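Local coordinates for protein D-lactate dehydrogenase (Fermentative) (Pseudomonas aeruginosa, PDB 6ABJ) that probably reduces pyruvate to D-lactate with NADH, as a tetrameric D-isomer-specific 2-hydroxyacid dehydrogenase built on Rossmann-type folds, at residues A66-D71 and Y95-L100; I19-S24 and A89-G94; P109-P114 and L328-A333. One frame throughout, in Å; residues are numbered along the deposited sequence.

Contact 1: residues A66-D71 and Y95-L100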
loop_
_atom_site.group_PDB
_atom_site.type_symbol
_atom_site.label_atom_id
_atom_site.label_comp_id
_atom_site.label_asym_id
_atom_site.label_seq_id
_atom_site.Cartn_x
_atom_site.Cartn_y
_atom_site.Cartn_z
ATOM N N ALA B 66 25.869 -0.559 21.886
ATOM C CA ALA B 66 25.710 -0.929 20.477
ATOM C C ALA B 66 24.541 -1.877 20.298
ATOM O O ALA B 66 24.163 -2.599 21.201
ATOM C CB ALA B 66 26.957 -1.610 19.921
ATOM N N PHE B 67 23.995 -1.884 19.086
ATOM C CA PHE B 67 22.963 -2.801 18.757
ATOM C C PHE B 67 23.555 -3.726 17.729
ATOM O O PHE B 67 24.689 -3.541 17.293
ATOM C CB PHE B 67 21.733 -2.008 18.179
ATOM C CG PHE B 67 20.487 -2.833 18.090
ATOM C CD1 PHE B 67 20.106 -3.673 19.118
ATOM C CD2 PHE B 67 19.672 -2.759 16.981
ATOM C CE1 PHE B 67 18.980 -4.467 19.036
ATOM C CE2 PHE B 67 18.529 -3.553 16.887
ATOM C CZ PHE B 67 18.158 -4.372 17.927
ATOM N N VAL B 68 22.775 -4.699 17.277
ATOM C CA VAL B 68 23.329 -5.759 16.412
ATOM C C VAL B 68 23.779 -5.346 14.980
ATOM O O VAL B 68 24.481 -6.090 14.293
ATOM C CB VAL B 68 22.355 -6.952 16.267
ATOM C CG1 VAL B 68 22.045 -7.566 17.607
ATOM C CG2 VAL B 68 21.065 -6.536 15.549
ATOM N N ASN B 69 23.393 -4.181 14.566
ATOM C CA ASN B 69 23.703 -3.721 13.232
ATOM C C ASN B 69 24.932 -2.812 13.263
ATOM O O ASN B 69 25.337 -2.210 12.230
ATOM C CB ASN B 69 22.475 -3.003 12.639
ATOM C CG ASN B 69 21.964 -1.880 13.530
ATOM O OD1 ASN B 69 22.155 -1.895 14.741
ATOM N ND2 ASN B 69 21.324 -0.908 12.933
ATOM N N ASP B 70 25.480 -2.632 14.458
ATOM C CA ASP B 70 26.728 -1.903 14.605
ATOM C C ASP B 70 27.946 -2.806 14.303
ATOM O O ASP B 70 27.948 -4.021 14.544
ATOM C CB ASP B 70 26.822 -1.330 16.021
ATOM C CG ASP B 70 25.885 -0.149 16.246
ATOM O OD1 ASP B 70 25.878 0.781 15.405
ATOM O OD2 ASP B 70 25.175 -0.119 17.283
ATOM N N ASP B 71 28.975 -2.205 13.751
ATOM C CA ASP B 71 30.145 -2.976 13.341
ATOM C C ASP B 71 31.168 -3.024 14.502
ATOM O O ASP B 71 31.754 -2.001 14.818
ATOM C CB ASP B 71 30.760 -2.329 12.100
ATOM C CG ASP B 71 31.978 -3.068 11.591
ATOM O OD1 ASP B 71 32.354 -4.155 12.121
ATOM O OD2 ASP B 71 32.571 -2.520 10.643
ATOM N N TYR B 95 25.095 -11.169 19.441
ATOM C CA TYR B 95 26.442 -10.541 19.371
ATOM C C TYR B 95 27.298 -11.055 18.202
ATOM O O TYR B 95 28.522 -10.997 18.283
ATOM C CB TYR B 95 27.215 -10.738 20.679
ATOM C CG TYR B 95 27.209 -12.118 21.190
ATOM C CD1 TYR B 95 28.085 -13.110 20.678
ATOM C CD2 TYR B 95 26.326 -12.473 22.208
ATOM C CE1 TYR B 95 28.044 -14.395 21.164
ATOM C CE2 TYR B 95 26.287 -13.764 22.699
ATOM C CZ TYR B 95 27.166 -14.689 22.202
ATOM O OH TYR B 95 27.096 -15.909 22.711
ATOM N N ASN B 96 26.644 -11.453 17.088
ATOM C CA ASN B 96 27.365 -11.988 15.921
ATOM C C ASN B 96 28.305 -10.987 15.315
ATOM O O ASN B 96 29.355 -11.349 14.802
ATOM C CB ASN B 96 26.387 -12.388 14.813
ATOM C CG ASN B 96 25.625 -13.652 15.134
ATOM O OD1 ASN B 96 26.124 -14.552 15.821
ATOM N ND2 ASN B 96 24.402 -13.741 14.606
ATOM N N HIS B 97 27.859 -9.738 15.313
ATOM C CA HIS B 97 28.631 -8.564 14.899
ATOM C C HIS B 97 29.926 -8.238 15.706
ATOM O O HIS B 97 30.665 -7.294 15.343
ATOM C CB HIS B 97 27.724 -7.336 14.926
ATOM C CG HIS B 97 27.079 -7.037 16.279
ATOM N ND1 HIS B 97 26.439 -7.980 17.069
ATOM C CD2 HIS B 97 26.926 -5.853 16.926
ATOM C CE1 HIS B 97 25.913 -7.383 18.119
ATOM N NE2 HIS B 97 26.187 -6.089 18.055
ATOM N N VAL B 98 30.162 -8.953 16.797
ATOM C CA VAL B 98 31.345 -8.673 17.654
ATOM C C VAL B 98 32.452 -9.663 17.412
ATOM O O VAL B 98 32.267 -10.865 17.560
ATOM C CB VAL B 98 30.984 -8.727 19.170
ATOM C CG1 VAL B 98 32.164 -8.254 20.007
ATOM C CG2 VAL B 98 29.772 -7.850 19.470
ATOM N N ASP B 99 33.637 -9.189 17.074
ATOM C CA ASP B 99 34.815 -10.089 17.098
ATOM C C ASP B 99 35.331 -10.256 18.558
ATOM O O ASP B 99 36.037 -9.401 19.048
ATOM C CB ASP B 99 35.921 -9.508 16.194
ATOM C CG ASP B 99 37.131 -10.441 16.069
ATOM O OD1 ASP B 99 37.227 -11.489 16.796
ATOM O OD2 ASP B 99 38.026 -10.067 15.268
ATOM N N LEU B 100 34.927 -11.329 19.235
ATOM C CA LEU B 100 35.128 -11.468 20.688
ATOM C C LEU B 100 36.571 -11.759 20.985
ATOM O O LEU B 100 37.077 -11.357 21.999
ATOM C CB LEU B 100 34.272 -12.604 21.248
ATOM C CG LEU B 100 32.742 -12.403 21.253
ATOM C CD1 LEU B 100 32.003 -13.709 21.508
ATOM C CD2 LEU B 100 32.362 -11.368 22.282
HETATM O O HOH W 1 30.721 -6.372 12.954
#
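The imidazole of H97 is wedged against the turn F67 to D70 and supplies most of the contact. Its CG sits between the backbone N and the carbonyl carbon (chi1 58°), which directs the ring at that turn. Over one face lies the backbone of V68, whose CA makes a CH-pi contact 3.5 Å from the ring centroid and 18° off its normal; the other face is backed by CG2 of V98. The edge is filled as closely, with H97 CD2 3.2 Å from D70 O, nearly in the ring plane. At H97 NE2, F67 O comes within 3.1 Å, but the angle is too poor for a hydrogen bond. A flat ring, with two faces and an edge to offer, suits this place. The side chain of V68 crosses that of H97 at about a right angle, bringing V68 CG1 3.9 Å from H97 CE1. V68 O is buried here without a polar partner in the model.

Both segments are loops at the carboxyl ends of parallel strands, 63-66 and 87-90, the end where Rossmann-like sheets commonly gather their functional residues; the side chain of F67 lies about 4 Å from that of F314, which binds NADH. In the type I turn of the first loop, F67 N gives a nearly straight bond of 2.8 Å to D70 OD2, meeting its anti side 16° out of the carboxylate plane, while D70 OD1 takes S23 OG and L50 N, so both carboxylate oxygens fix the loop.

Away from the ring the packing gives way to water, one molecule of which donates to D71 OD1 at 2.9 Å and to H97 O at 2.6 Å. D71 OD1 also bonds S73 OG, just before helix 74-82, and D99 caps the start of helix 100-105.

Contact 2: residues I19-S24 and A89-G94. With ACT (acetate ion), chain D.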
loop_
_atom_site.group_PDB
_atom_site.type_symbol
_atom_site.label_atom_id
_atom_site.label_comp_id
_atom_site.label_asym_id
_atom_site.label_seq_id
_atom_site.Cartn_x
_atom_site.Cartn_y
_atom_site.Cartn_z
ATOM N N ILE B 19 28.031 7.412 28.450
ATOM C CA ILE B 19 27.673 6.258 27.560
ATOM C C ILE B 19 27.251 6.827 26.222
ATOM O O ILE B 19 26.411 7.732 26.169
ATOM C CB ILE B 19 26.530 5.368 28.124
ATOM C CG1 ILE B 19 26.863 4.836 29.522
ATOM C CG2 ILE B 19 26.271 4.168 27.202
ATOM C CD1 ILE B 19 25.669 4.420 30.342
ATOM N N LEU B 20 27.938 6.389 25.168
ATOM C CA LEU B 20 27.593 6.773 23.813
ATOM C C LEU B 20 26.826 5.618 23.142
ATOM O O LEU B 20 27.356 4.512 23.001
ATOM C CB LEU B 20 28.844 7.155 22.982
ATOM C CG LEU B 20 28.574 7.566 21.521
ATOM C CD1 LEU B 20 27.682 8.804 21.423
ATOM C CD2 LEU B 20 29.904 7.784 20.801
ATOM N N PHE B 21 25.590 5.908 22.704
ATOM C CA PHE B 21 24.760 4.949 21.961
ATOM C C PHE B 21 24.853 5.182 20.445
ATOM O O PHE B 21 24.629 6.303 20.010
ATOM C CB PHE B 21 23.293 5.136 22.343
ATOM C CG PHE B 21 22.973 4.807 23.788
ATOM C CD1 PHE B 21 23.343 5.675 24.828
ATOM C CD2 PHE B 21 22.273 3.655 24.097
ATOM C CE1 PHE B 21 23.028 5.367 26.151
ATOM C CE2 PHE B 21 21.930 3.355 25.399
ATOM C CZ PHE B 21 22.332 4.206 26.440
ATOM N N PHE B 22 25.249 4.147 19.695
ATOM C CA PHE B 22 25.273 4.199 18.272
ATOM C C PHE B 22 23.961 3.521 17.797
ATOM O O PHE B 22 23.304 2.825 18.583
ATOM C CB PHE B 22 26.469 3.463 17.677
ATOM C CG PHE B 22 27.751 4.187 17.800
ATOM C CD1 PHE B 22 28.158 5.085 16.821
ATOM C CD2 PHE B 22 28.562 4.000 18.942
ATOM C CE1 PHE B 22 29.351 5.781 16.945
ATOM C CE2 PHE B 22 29.756 4.709 19.077
ATOM C CZ PHE B 22 30.155 5.598 18.064
ATOM N N SER B 23 23.580 3.833 16.559
ATOM C CA SER B 23 22.333 3.315 15.895
ATOM C C SER B 23 21.070 3.615 16.722
ATOM O O SER B 23 20.181 2.820 16.824
ATOM C CB SER B 23 22.488 1.837 15.579
ATOM O OG SER B 23 23.582 1.600 14.652
ATOM N N SER B 24 21.022 4.795 17.309
ATOM C CA SER B 24 19.968 5.152 18.276
ATOM C C SER B 24 18.645 5.444 17.599
ATOM O O SER B 24 18.619 6.103 16.554
ATOM C CB SER B 24 20.380 6.374 19.067
ATOM O OG SER B 24 21.614 6.153 19.772
ATOM N N ALA B 89 28.717 -2.262 25.705
ATOM C CA ALA B 89 27.458 -2.796 26.224
ATOM C C ALA B 89 26.530 -2.995 25.020
ATOM O O ALA B 89 26.196 -2.002 24.342
ATOM C CB ALA B 89 26.796 -1.830 27.173
ATOM N N LEU B 90 26.095 -4.238 24.789
ATOM C CA LEU B 90 25.155 -4.543 23.653
ATOM C C LEU B 90 23.768 -4.495 24.227
ATOM O O LEU B 90 23.437 -5.229 25.198
ATOM C CB LEU B 90 25.388 -5.901 23.072
ATOM C CG LEU B 90 26.816 -6.306 22.782
ATOM C CD1 LEU B 90 26.879 -7.752 22.383
ATOM C CD2 LEU B 90 27.377 -5.419 21.699
ATOM N N ARG B 91 22.919 -3.627 23.673
ATOM C CA ARG B 91 21.510 -3.580 24.076
ATOM C C ARG B 91 20.718 -4.623 23.253
ATOM O O ARG B 91 19.662 -4.328 22.686
ATOM C CB ARG B 91 20.888 -2.185 23.924
ATOM C CG ARG B 91 21.046 -1.527 22.560
ATOM C CD ARG B 91 20.451 -0.123 22.559
ATOM N NE ARG B 91 20.335 0.458 21.219
ATOM C CZ ARG B 91 21.321 1.068 20.565
ATOM N NH1 ARG B 91 22.524 1.181 21.113
ATOM N NH2 ARG B 91 21.101 1.565 19.354
ATOM N N SER B 92 21.254 -5.841 23.204
ATOM C CA SER B 92 20.715 -6.938 22.438
ATOM C C SER B 92 21.096 -8.207 23.149
ATOM O O SER B 92 22.050 -8.229 23.964
ATOM C CB SER B 92 21.317 -6.948 21.029
ATOM O OG SER B 92 22.730 -7.152 21.020
ATOM N N ALA B 93 20.442 -9.299 22.790
ATOM C CA ALA B 93 20.914 -10.602 23.183
ATOM C C ALA B 93 22.015 -11.049 22.257
ATOM O O ALA B 93 23.040 -11.590 22.714
ATOM C CB ALA B 93 19.768 -11.605 23.218
ATOM N N GLY B 94 21.830 -10.826 20.945
ATOM C CA GLY B 94 22.764 -11.359 19.971
ATOM C C GLY B 94 24.031 -10.529 19.898
ATOM O O GLY B 94 24.035 -9.340 20.249
HETATM C C ACT D . 19.310 -9.761 18.378
HETATM O O ACT D . 19.910 -10.507 17.574
HETATM O OXT ACT D . 19.280 -9.996 19.605
HETATM C CH3 ACT D . 18.603 -8.547 17.853
#
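The guanidinium of R91 is met at its edge by two backbone carbonyls, F22 O and S23 O, both close to its plane, and the phenyl ring of F21 is also approached at the edge: R91 NH1 stands 3.9 Å from F21 CD2. With NH1 at the rim and not over the face, this is no cation-pi contact; the two planes are 51° apart. F21 instead packs with other aromatic rings, meeting F32 edge-to-face and F45 with planes at about 30°.

The main bond runs from R91 NH2 to F22 O, 2.7 Å long, in the carbonyl plane and 4° out of the guanidinium plane. R91 NH1 adds a weak bond of 3.1 Å to the same F22 O, while S23 O lies 3.0 Å from R91 NH2. S23 takes up a left-handed backbone conformation as the chain leaves strand 18-21, and its OG is held by D70 and H49. Arginine suits the place because its chain, extended from CG to NE, is long enough to pass over strand 63-66, touching C65, and link strand ends that are not neighbours in the sheet.

R91 centres an inverse gamma turn, beyond which S92 OG donates to G94 O at 2.7 Å. G94 N bonds OXT of an acetate ion, probably from the crystallisation liquor, at 3.0 Å, with Y116 OH holding the same ion.

The buried guanidinium charge is probably stabilised by the carbonyl oxygen of F22, with S23 O nearby, and D28 adds a long, weak ion pair at R91 NE; the loop beyond presents an amide to a carboxylate, consistent with the substrate-carboxylate site of related dehydrogenases.

Contact 3: residues P109-P114 and L328-A333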
loop_
_atom_site.group_PDB
_atom_site.type_symbol
_atom_site.label_atom_id
_atom_site.label_comp_id
_atom_site.label_asym_id
_atom_site.label_seq_id
_atom_site.Cartn_x
_atom_site.Cartn_y
_atom_site.Cartn_z
ATOM N N PRO B 109 35.834 -5.551 27.516
ATOM C CA PRO B 109 34.801 -6.535 27.861
ATOM C C PRO B 109 33.479 -6.209 27.144
ATOM O O PRO B 109 33.279 -5.073 26.697
ATOM C CB PRO B 109 34.658 -6.418 29.378
ATOM C CG PRO B 109 35.213 -5.071 29.726
ATOM C CD PRO B 109 36.125 -4.626 28.622
ATOM N N VAL B 110 32.668 -7.237 26.963
ATOM C CA VAL B 110 31.432 -7.123 26.225
ATOM C C VAL B 110 30.356 -7.661 27.124
ATOM O O VAL B 110 30.513 -8.724 27.702
ATOM C CB VAL B 110 31.490 -7.954 24.919
ATOM C CG1 VAL B 110 30.117 -7.929 24.258
ATOM C CG2 VAL B 110 32.545 -7.363 23.970
ATOM N N VAL B 111 29.289 -6.910 27.302
ATOM C CA VAL B 111 28.141 -7.425 28.025
ATOM C C VAL B 111 26.881 -7.380 27.125
ATOM O O VAL B 111 26.857 -6.654 26.150
ATOM C CB VAL B 111 27.902 -6.638 29.322
ATOM C CG1 VAL B 111 29.053 -6.984 30.285
ATOM C CG2 VAL B 111 27.720 -5.167 29.059
ATOM N N HIS B 112 25.866 -8.121 27.504
ATOM C CA HIS B 112 24.626 -8.167 26.709
ATOM C C HIS B 112 23.401 -8.479 27.549
ATOM O O HIS B 112 23.488 -8.715 28.754
ATOM C CB HIS B 112 24.800 -9.227 25.641
ATOM C CG HIS B 112 24.568 -10.625 26.106
ATOM N ND1 HIS B 112 24.078 -11.598 25.255
ATOM C CD2 HIS B 112 24.862 -11.251 27.265
ATOM C CE1 HIS B 112 24.031 -12.750 25.910
ATOM N NE2 HIS B 112 24.479 -12.564 27.135
ATOM N N VAL B 113 22.243 -8.475 26.887
ATOM C CA VAL B 113 20.977 -8.854 27.474
ATOM C C VAL B 113 20.822 -10.359 27.287
ATOM O O VAL B 113 20.815 -10.827 26.140
ATOM C CB VAL B 113 19.832 -8.064 26.779
ATOM C CG1 VAL B 113 18.503 -8.469 27.396
ATOM C CG2 VAL B 113 20.097 -6.579 26.922
ATOM N N PRO B 114 20.634 -11.134 28.387
ATOM C CA PRO B 114 20.636 -12.568 28.233
ATOM C C PRO B 114 19.416 -13.113 27.483
ATOM O O PRO B 114 19.546 -14.129 26.832
ATOM C CB PRO B 114 20.645 -13.100 29.664
ATOM C CG PRO B 114 20.204 -11.977 30.531
ATOM C CD PRO B 114 20.350 -10.699 29.764
ATOM N N LEU B 328 21.769 -1.026 31.730
ATOM C CA LEU B 328 22.308 -0.096 32.710
ATOM C C LEU B 328 22.829 -0.837 33.964
ATOM O O LEU B 328 23.933 -0.518 34.466
ATOM C CB LEU B 328 21.285 1.010 33.047
ATOM C CG LEU B 328 20.928 1.930 31.858
ATOM C CD1 LEU B 328 20.146 3.164 32.274
ATOM C CD2 LEU B 328 22.140 2.361 31.053
ATOM N N ASP B 329 22.092 -1.848 34.437
ATOM C CA ASP B 329 22.596 -2.691 35.519
ATOM C C ASP B 329 23.889 -3.395 35.133
ATOM O O ASP B 329 24.801 -3.512 35.972
ATOM C CB ASP B 329 21.558 -3.704 36.010
ATOM C CG ASP B 329 20.417 -3.053 36.817
ATOM O OD1 ASP B 329 20.531 -1.849 37.225
ATOM O OD2 ASP B 329 19.419 -3.768 37.089
ATOM N N ASN B 330 23.983 -3.897 33.899
ATOM C CA ASN B 330 25.218 -4.539 33.442
ATOM C C ASN B 330 26.399 -3.568 33.529
ATOM O O ASN B 330 27.536 -3.956 33.842
ATOM C CB ASN B 330 25.135 -5.058 31.987
ATOM C CG ASN B 330 24.264 -6.259 31.828
ATOM O OD1 ASN B 330 23.910 -6.960 32.781
ATOM N ND2 ASN B 330 23.900 -6.532 30.551
ATOM N N ILE B 331 26.113 -2.313 33.234
ATOM C CA ILE B 331 27.152 -1.300 33.170
ATOM C C ILE B 331 27.613 -0.958 34.606
ATOM O O ILE B 331 28.835 -0.806 34.844
ATOM C CB ILE B 331 26.676 -0.041 32.388
ATOM C CG1 ILE B 331 26.649 -0.330 30.877
ATOM C CG2 ILE B 331 27.627 1.137 32.591
ATOM C CD1 ILE B 331 25.882 0.690 30.053
ATOM N N ALA B 332 26.643 -0.835 35.523
ATOM C CA ALA B 332 26.929 -0.543 36.966
ATOM C C ALA B 332 27.750 -1.692 37.552
ATOM O O ALA B 332 28.702 -1.493 38.308
ATOM C CB ALA B 332 25.619 -0.340 37.729
ATOM N N ALA B 333 27.380 -2.900 37.161
ATOM C CA ALA B 333 28.065 -4.106 37.600
ATOM C C ALA B 333 29.505 -4.171 37.093
ATOM O O ALA B 333 30.453 -4.453 37.875
ATOM C CB ALA B 333 27.272 -5.343 37.249
#
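V111, ending strand 110-111, and the carbonyl of H112 just beyond it meet N330 of helix 317-335. Along the helix segment, L328 comes first and is turned to I19 of strand 18-21, in the same sheet.

N330 follows as the residue that carries the contact. Its CB lies 3.9 Å from V111 CG2, the two side chains running past each other in opposite directions. With CG beside the backbone N (chi1 -72°), the amide reaches from the helix across to the strand's end, where ND2 meets H112 O at 2.9 Å; at an N-H...O angle of 128° this bond is weak. Asparagine suits the spot because its buried amide can serve both ways: OD1 accepts from ND2 of N341, in the C-terminal tail, whose backbone also bonds that of H112. V111, beta-branched and nonpolar, suits a buried strand position.

I331, next in line, turns its aliphatic chain to A89 and I19, where the short side chain of A89 is consistent with the helix lying close to the sheet.

The arrangement is typical of 2-hydroxyacid dehydrogenases of the D-isomer family, in which the chain returns from the NAD-binding domain and lays a C-terminal helix on the parallel sheet of the first domain.

In the fold
From the N terminus, strand 18-21 opens contact 2, and residues 66-71, after strand 63-66, open contact 1 before contact 2 closes at 89-94. Contact 1 then closes at once, at 95-100, so the two loops cross and bind the carboxyl ends of three strands of one sheet. D70 and S23 join them directly. Contact 3 opens later, at 109-114, and closes 214 residues on, after an excursion that includes the second, seven-stranded sheet, bringing helix 317-335 back to the first sheet. It meets contact 2 where strands 87-90 and 110-111 pair and where H112 bonds A93 O. Y95 of contact 1 packs on H112 as well.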